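Long-range contacts in alpha-ketoglutarate-dependent 2,4-dichlorophenoxyacetate dioxygenase (Bradyrhizobium diazoefficiens, PDB 5BKE), which is probably a 2-oxoglutarate-dependent, metal-requiring dioxygenase of the TfdA family, linked to the oxidative breakdown of aryloxyalkanoate herbicides: residues 88-93 and 269-274; 131-136 and 276-281. One frame throughout, in Å; residues are numbered along the deposited sequence.

Contact 1: residues 88-93 and 269-274; sequences VSNLGK and YDQSQP. With OGA (N-oxalylglycine), chain O.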
# COMPACT_ATOMS: atom_id res chain seq x y z
N VAL C 88 34.88 -12.10 -38.80
CA VAL C 88 33.53 -11.58 -39.12
C VAL C 88 33.61 -10.29 -39.96
O VAL C 88 32.68 -9.48 -39.97
CB VAL C 88 32.64 -11.43 -37.85
CG1 VAL C 88 32.35 -12.79 -37.22
CG2 VAL C 88 33.28 -10.50 -36.83
N SER C 89 34.73 -10.14 -40.67
CA SER C 89 34.97 -9.05 -41.62
C SER C 89 34.22 -9.25 -42.95
O SER C 89 33.51 -10.24 -43.13
CB SER C 89 36.48 -8.89 -41.88
OG SER C 89 36.94 -9.82 -42.84
N ASN C 90 34.36 -8.29 -43.87
CA ASN C 90 33.85 -8.45 -45.23
C ASN C 90 34.97 -8.78 -46.25
O ASN C 90 34.80 -8.58 -47.47
CB ASN C 90 33.02 -7.22 -45.64
CG ASN C 90 33.87 -5.97 -45.86
OD1 ASN C 90 34.98 -5.83 -45.34
ND2 ASN C 90 33.32 -5.03 -46.62
N LEU C 91 36.09 -9.30 -45.75
CA LEU C 91 37.31 -9.55 -46.54
C LEU C 91 37.55 -11.04 -46.82
O LEU C 91 37.20 -11.89 -45.99
CB LEU C 91 38.54 -8.94 -45.84
CG LEU C 91 38.49 -7.54 -45.19
CD1 LEU C 91 39.70 -7.32 -44.30
CD2 LEU C 91 38.36 -6.43 -46.22
N GLY C 92 38.12 -11.34 -47.98
CA GLY C 92 38.57 -12.70 -48.32
C GLY C 92 40.02 -12.91 -47.89
O GLY C 92 40.59 -12.05 -47.21
N LYS C 93 40.60 -14.04 -48.29
CA LYS C 93 42.05 -14.32 -48.09
C LYS C 93 42.91 -13.18 -48.67
O LYS C 93 44.00 -12.88 -48.16
CB LYS C 93 42.45 -15.70 -48.67
CG LYS C 93 42.11 -15.95 -50.15
CD LYS C 93 43.29 -15.70 -51.08
CE LYS C 93 42.88 -15.07 -52.41
NZ LYS C 93 42.13 -15.99 -53.32
N TYR C 269 25.71 -2.21 -44.66
CA TYR C 269 26.91 -1.42 -44.92
C TYR C 269 27.34 -1.55 -46.37
O TYR C 269 26.94 -2.49 -47.06
CB TYR C 269 28.04 -1.76 -43.93
CG TYR C 269 28.54 -3.20 -43.92
CD1 TYR C 269 27.96 -4.16 -43.06
CD2 TYR C 269 29.61 -3.61 -44.73
CE1 TYR C 269 28.42 -5.47 -43.03
CE2 TYR C 269 30.08 -4.93 -44.70
CZ TYR C 269 29.48 -5.85 -43.85
OH TYR C 269 29.94 -7.15 -43.82
N ASP C 270 28.15 -0.58 -46.83
CA ASP C 270 28.70 -0.52 -48.18
C ASP C 270 29.74 -1.61 -48.35
O ASP C 270 30.80 -1.55 -47.73
CB ASP C 270 29.34 0.86 -48.40
CG ASP C 270 29.67 1.16 -49.87
OD1 ASP C 270 29.78 0.23 -50.70
OD2 ASP C 270 29.82 2.35 -50.18
N GLN C 271 29.45 -2.59 -49.20
CA GLN C 271 30.32 -3.76 -49.36
C GLN C 271 31.67 -3.47 -50.05
O GLN C 271 32.66 -4.18 -49.81
CB GLN C 271 29.53 -4.92 -50.01
CG GLN C 271 30.25 -6.26 -50.17
CD GLN C 271 31.07 -6.72 -48.96
OE1 GLN C 271 30.61 -6.66 -47.81
NE2 GLN C 271 32.28 -7.21 -49.22
N SER C 272 31.73 -2.40 -50.84
CA SER C 272 32.97 -2.00 -51.54
C SER C 272 34.10 -1.46 -50.63
O SER C 272 35.26 -1.39 -51.06
CB SER C 272 32.66 -1.00 -52.66
OG SER C 272 32.11 0.19 -52.14
N GLN C 273 33.76 -1.10 -49.39
CA GLN C 273 34.75 -0.58 -48.43
C GLN C 273 35.16 -1.60 -47.34
O GLN C 273 34.30 -2.36 -46.88
CB GLN C 273 34.25 0.71 -47.79
CG GLN C 273 34.50 1.91 -48.68
CD GLN C 273 33.97 3.18 -48.07
OE1 GLN C 273 34.62 3.79 -47.23
NE2 GLN C 273 32.78 3.59 -48.50
N PRO C 274 36.45 -1.60 -46.94
CA PRO C 274 36.90 -2.62 -45.98
C PRO C 274 36.20 -2.50 -44.61
O PRO C 274 35.91 -1.39 -44.16
CB PRO C 274 38.40 -2.36 -45.85
CG PRO C 274 38.58 -0.94 -46.24
CD PRO C 274 37.55 -0.68 -47.30
C1 OGA O . 29.42 -11.39 -34.58
C2 OGA O . 28.50 -10.50 -35.26
C4 OGA O . 28.22 -8.30 -36.34
C5 OGA O . 29.17 -7.24 -36.80
O1 OGA O . 28.92 -12.35 -33.95
O2 OGA O . 30.64 -11.14 -34.62
O2' OGA O . 27.38 -10.91 -35.53
O3 OGA O . 30.10 -7.60 -37.56
N1 OGA O . 28.93 -9.27 -35.52
O4 OGA O . 29.01 -6.06 -36.40
O HOH W 1 32.01 -7.20 -41.49
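N90 in 88-93 faces P274 in 269-274, their CA atoms 6.6 Å apart, where two irregular loops meet, the second bent into a type I beta turn from D270 to Q273. The side-chain amide of N90 carries the contact. Its chi1 of 70° sets CG between the backbone N and the carbonyl carbon, on the side of the turn; from there ND2 donates to the backbone O of Q273 at 2.9 Å, a bond nearly straight at nitrogen (163°). OD1 accepts from the backbone N of R275, so both ends of the amide are held and its rotation is fixed. Q271 slides past N90 in the opposite direction, its amide plane turned by 73°; its NE2 bonds weakly to N90 O and has a firmer partner in L98 O. The Y269 ring meets N90 CB edge-on, with OH 3.6 Å from CB. A water links Y269 OH to V88 O, to which it donates. L91 CD2 comes to 4.1 Å from CB of exposed P274. Both methyls of V88, CG1 and CG2, lie 3.5 Å from O2 of N-oxalylglycine, so the two loops, joined through N90, border the co-substrate pocket of a TauD/TfdA-type dioxygenase.

Contact 2: residues 131-136 and 276-281; sequences SARVVN and DMRRAT. With OGA (N-oxalylglycine), chain O.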
# COMPACT_ATOMS: atom_id res chain seq x y z
N SER C 131 36.27 -6.82 -31.83
CA SER C 131 37.26 -5.76 -31.95
C SER C 131 37.19 -5.12 -33.34
O SER C 131 37.14 -5.82 -34.36
CB SER C 131 38.64 -6.33 -31.66
OG SER C 131 39.67 -5.42 -31.96
N ALA C 132 37.16 -3.79 -33.37
CA ALA C 132 37.10 -3.00 -34.61
C ALA C 132 38.50 -2.62 -35.09
O ALA C 132 39.16 -1.76 -34.50
CB ALA C 132 36.24 -1.76 -34.42
N ARG C 133 38.96 -3.28 -36.16
CA ARG C 133 40.33 -3.09 -36.64
C ARG C 133 40.39 -2.10 -37.80
O ARG C 133 41.30 -1.27 -37.84
CB ARG C 133 40.97 -4.43 -37.02
CG ARG C 133 40.93 -5.48 -35.92
CD ARG C 133 41.70 -5.06 -34.66
NE ARG C 133 41.74 -6.15 -33.69
CZ ARG C 133 42.64 -7.13 -33.69
NH1 ARG C 133 42.57 -8.09 -32.77
NH2 ARG C 133 43.60 -7.18 -34.62
N VAL C 134 39.42 -2.20 -38.71
CA VAL C 134 39.16 -1.18 -39.74
C VAL C 134 37.66 -0.91 -39.74
O VAL C 134 36.85 -1.82 -39.95
CB VAL C 134 39.65 -1.60 -41.16
CG1 VAL C 134 39.36 -0.50 -42.19
CG2 VAL C 134 41.14 -1.94 -41.17
N VAL C 135 37.29 0.36 -39.51
CA VAL C 135 35.88 0.77 -39.41
C VAL C 135 35.37 1.14 -40.79
O VAL C 135 35.96 1.97 -41.47
CB VAL C 135 35.68 1.94 -38.41
CG1 VAL C 135 34.27 2.54 -38.50
CG2 VAL C 135 35.96 1.49 -36.99
N ASN C 136 34.27 0.51 -41.19
CA ASN C 136 33.53 0.90 -42.37
C ASN C 136 32.71 2.16 -42.03
O ASN C 136 31.84 2.10 -41.15
CB ASN C 136 32.63 -0.26 -42.83
CG ASN C 136 31.98 -0.01 -44.18
OD1 ASN C 136 31.50 1.09 -44.48
ND2 ASN C 136 31.93 -1.05 -45.00
N ASP C 276 37.07 -4.53 -41.19
CA ASP C 276 37.85 -5.55 -40.51
C ASP C 276 37.42 -5.67 -39.04
O ASP C 276 37.85 -4.89 -38.17
CB ASP C 276 39.36 -5.29 -40.66
CG ASP C 276 40.22 -6.47 -40.21
OD1 ASP C 276 39.69 -7.45 -39.64
OD2 ASP C 276 41.45 -6.41 -40.42
N MET C 277 36.55 -6.65 -38.80
CA MET C 277 35.97 -6.93 -37.49
C MET C 277 36.34 -8.37 -37.11
O MET C 277 36.13 -9.30 -37.90
CB MET C 277 34.44 -6.74 -37.50
CG MET C 277 33.93 -5.42 -38.06
SD MET C 277 34.42 -3.95 -37.11
CE MET C 277 33.37 -4.12 -35.67
N ARG C 278 36.89 -8.53 -35.91
CA ARG C 278 37.42 -9.81 -35.44
C ARG C 278 36.84 -10.17 -34.06
O ARG C 278 36.81 -9.33 -33.16
CB ARG C 278 38.95 -9.77 -35.38
CG ARG C 278 39.60 -9.21 -36.64
CD ARG C 278 41.11 -9.30 -36.60
NE ARG C 278 41.68 -8.67 -37.78
CZ ARG C 278 42.99 -8.54 -38.03
NH1 ARG C 278 43.91 -9.00 -37.18
NH2 ARG C 278 43.37 -7.93 -39.15
N ARG C 279 36.41 -11.42 -33.92
CA ARG C 279 35.68 -11.91 -32.74
C ARG C 279 36.44 -13.01 -31.99
O ARG C 279 36.97 -13.93 -32.61
CB ARG C 279 34.28 -12.42 -33.16
CG ARG C 279 33.31 -12.68 -32.01
CD ARG C 279 31.97 -13.22 -32.50
NE ARG C 279 31.95 -14.67 -32.55
CZ ARG C 279 31.04 -15.43 -33.18
NH1 ARG C 279 30.04 -14.88 -33.86
NH2 ARG C 279 31.14 -16.75 -33.13
N ALA C 280 36.50 -12.91 -30.67
CA ALA C 280 36.85 -14.06 -29.83
C ALA C 280 35.56 -14.62 -29.23
O ALA C 280 34.66 -13.85 -28.83
CB ALA C 280 37.83 -13.67 -28.74
N THR C 281 35.46 -15.94 -29.18
CA THR C 281 34.27 -16.61 -28.65
C THR C 281 34.62 -17.56 -27.50
O THR C 281 35.49 -18.42 -27.63
CB THR C 281 33.48 -17.34 -29.75
OG1 THR C 281 33.40 -16.50 -30.90
CG2 THR C 281 32.06 -17.63 -29.28
C1 OGA O . 29.42 -11.39 -34.58
C2 OGA O . 28.50 -10.50 -35.26
C4 OGA O . 28.22 -8.30 -36.34
C5 OGA O . 29.17 -7.24 -36.80
O1 OGA O . 28.92 -12.35 -33.95
O2 OGA O . 30.64 -11.14 -34.62
O2' OGA O . 27.38 -10.91 -35.53
O3 OGA O . 30.10 -7.60 -37.56
N1 OGA O . 28.93 -9.27 -35.52
O4 OGA O . 29.01 -6.06 -36.40
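S131 and R278 form an antiparallel hydrogen-bonded pair, S131 N 2.9 Å from R278 O. The tight part follows at D276, whose carbonyl O takes two donors: R133 N at 2.8 Å, nearly along the C=O axis, and V134 N on a lone pair. In the non-hydrogen-bonded pair A132 and M277, the methionine, bent at chi2 and chi3, brings CE to 3.9 Å from A132 CB. R133 and R278 also pack closely, crossing at about a right angle with R278 CD over one face of the R133 guanidinium. R133 NH2 and R278 NH1 lie 3.2 Å apart, a like-charge approach probably offset by D52, salt-bridged to both. R278 grips D276 side-on, NE to OD1 and NH2 to OD2 (2.8 Å); R80 also pairs with OD1. An alanine in place of R278, lacking CD over R133, would probably leave D276 to R80 alone among the arginines described and cost D52 one of its two partners. The looser side is partly exposed V134, its CB and CG2 resting on D276 CB, before V135 points away. R279 NH1 donates to O1 of N-oxalylglycine at 2.8 Å. R133 and V134 opposite D276 make a classic beta bulge, here in the main sheet of the cupin-clan fold.

In the fold
Contacts 1 and 2 lie 11 Å apart between centres, on the same side of the chain's centre, and their segments alternate in sequence: 88-93, 131-136, 269-274, 276-281. Strand 276-281 stands between strands 127-132 and 86-87 in the mixed sheet. Contact 2 joins it to the former; contact 1 gathers the loops that continue from 86-87 and lead into 276-281. The two contacts touch directly through probable hydrogen bonds from N136 ND2 to D270 O and from V88 N to M277 O. Both reach N-oxalylglycine, which R275, lying between 269-274 and 276-281, also binds. Sequence-distant parts of the chain thus converge on one co-substrate pocket beside the manganese ion.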